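Local coordinates for protein Cag38821 (Sulfolobus islandicus rod-shaped virus 1, PDB 2X48) that is of unknown function but probably binds DNA through a small helix-turn-helix domain, at residues H25-A28 / K29-Y32. Numbering follows the deposited sequence. Where two conformers were deposited one is given.
Sequences HELA and KMGY
The edge of the Tyr32 ring meets the Leu27 carbonyl: Leu27 O lies in the ring plane, 3.3 Å from Tyr32 CD1. The methyl Leu27 CD2 sits instead to one side of that plane, over the rim at CD1 and CE1, 4.1 Å from Tyr32 CD1. With CG beside its own backbone N (chi1 -75°), Tyr32 folds its broad ring back against the branched leucine, carbon surface against carbon surface. A Schellman motif that ends the helix makes this return possible. Tyr32 N hydrogen-bonds to Leu27 O at 3.0 Å, spanning the turn, and inside it Gly31 N reaches Ala28 O from above the carbonyl plane. Gly31 suits the pivot because, lacking CB, it adopts a positive phi (87°) without crowding Met30 O. A water donates to both Ala28 O and Tyr32 O, tying the last turn to the outgoing chain. Just before the turn, Lys29 N and Met30 N still make regular helical hydrogen bonds to His25 O and Glu26 O. Exposed Lys29 runs its aliphatic chain back along the helix surface, CG 3.4 Å from His25 O; its positive charge is probably favourable near the negative helix end. Around this C-terminus of helix 17-29, Leu27 and Tyr32 pack on Val7 of strand 3-7 and Ile37 of helix 34-41, whereas the His25 imidazole turns to helix 45-52 through a hydrogen bond from NE2 to Tyr51 O.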
loop_
_atom_site.group_PDB
_atom_site.type_symbol
_atom_site.label_atom_id
_atom_site.label_comp_id
_atom_site.label_asym_id
_atom_site.label_seq_id
_atom_site.Cartn_x
_atom_site.Cartn_y
_atom_site.Cartn_z
ATOM N N HIS A 25 -1.816 -4.275 2.908
ATOM C CA HIS A 25 -2.153 -5.678 3.239
ATOM C C HIS A 25 -2.342 -6.534 1.993
ATOM O O HIS A 25 -1.862 -7.670 1.959
ATOM C CB HIS A 25 -3.426 -5.789 4.098
ATOM C CG HIS A 25 -3.254 -5.341 5.518
ATOM N ND1 HIS A 25 -4.327 -5.084 6.349
ATOM C CD2 HIS A 25 -2.143 -5.095 6.254
ATOM C CE1 HIS A 25 -3.882 -4.712 7.536
ATOM N NE2 HIS A 25 -2.560 -4.710 7.505
ATOM N N GLU A 26 -3.047 -6.008 0.989
ATOM C CA GLU A 26 -3.269 -6.753 -0.262
ATOM C C GLU A 26 -1.967 -6.999 -1.009
ATOM O O GLU A 26 -1.740 -8.084 -1.537
ATOM C CB GLU A 26 -4.260 -6.050 -1.204
ATOM C CG GLU A 26 -5.724 -6.475 -1.019
ATOM C CD GLU A 26 -6.526 -6.556 -2.325
ATOM O OE1 GLU A 26 -7.770 -6.503 -2.223
ATOM O OE2 GLU A 26 -5.941 -6.685 -3.438
ATOM N N LEU A 27 -1.120 -5.991 -1.073
ATOM C CA LEU A 27 0.092 -6.112 -1.871
ATOM C C LEU A 27 1.061 -7.104 -1.220
ATOM O O LEU A 27 1.740 -7.872 -1.911
ATOM C CB LEU A 27 0.729 -4.737 -2.094
ATOM C CG LEU A 27 -0.124 -3.761 -2.909
ATOM C CD1 LEU A 27 0.506 -2.363 -2.904
ATOM C CD2 LEU A 27 -0.335 -4.250 -4.349
ATOM N N ALA A 28 1.108 -7.103 0.105
ATOM C CA ALA A 28 1.938 -8.057 0.842
ATOM C C ALA A 28 1.504 -9.480 0.535
ATOM O O ALA A 28 2.328 -10.334 0.219
ATOM C CB ALA A 28 1.853 -7.790 2.355
ATOM N N LYS A 29 0.206 -9.728 0.636
ATOM C CA LYS A 29 -0.363 -11.044 0.324
ATOM C C LYS A 29 -0.044 -11.464 -1.119
ATOM O O LYS A 29 0.112 -12.647 -1.393
ATOM C CB LYS A 29 -1.884 -11.065 0.561
ATOM C CG LYS A 29 -2.324 -11.081 2.042
ATOM C CD LYS A 29 -3.844 -11.176 2.163
ATOM C CE LYS A 29 -4.324 -11.348 3.603
ATOM N NZ LYS A 29 -4.492 -10.042 4.316
ATOM N N MET A 30 0.055 -10.499 -2.032
ATOM C CA MET A 30 0.420 -10.735 -3.435
ATOM C C MET A 30 1.931 -10.890 -3.605
ATOM O O MET A 30 2.419 -11.051 -4.715
ATOM C CB MET A 30 -0.046 -9.568 -4.317
ATOM C CG MET A 30 -1.550 -9.450 -4.514
ATOM S SD MET A 30 -1.946 -8.131 -5.684
ATOM C CE MET A 30 -1.221 -8.789 -7.184
ATOM N N GLY A 31 2.675 -10.793 -2.508
ATOM C CA GLY A 31 4.107 -11.077 -2.519
ATOM C C GLY A 31 5.019 -9.931 -2.874
ATOM O O GLY A 31 6.155 -10.154 -3.294
ATOM N N TYR A 32 4.536 -8.704 -2.707
ATOM C CA TYR A 32 5.359 -7.529 -2.954
ATOM C C TYR A 32 6.230 -7.291 -1.719
ATOM O O TYR A 32 5.811 -7.568 -0.610
ATOM C CB TYR A 32 4.484 -6.309 -3.290
ATOM C CG TYR A 32 3.914 -6.372 -4.688
ATOM C CD1 TYR A 32 2.674 -6.945 -4.926
ATOM C CD2 TYR A 32 4.632 -5.909 -5.775
ATOM C CE1 TYR A 32 2.151 -7.038 -6.216
ATOM C CE2 TYR A 32 4.117 -5.994 -7.073
ATOM C CZ TYR A 32 2.875 -6.556 -7.283
ATOM O OH TYR A 32 2.343 -6.647 -8.555
HETATM O O HOH W 1 5.018 -9.983 0.780
#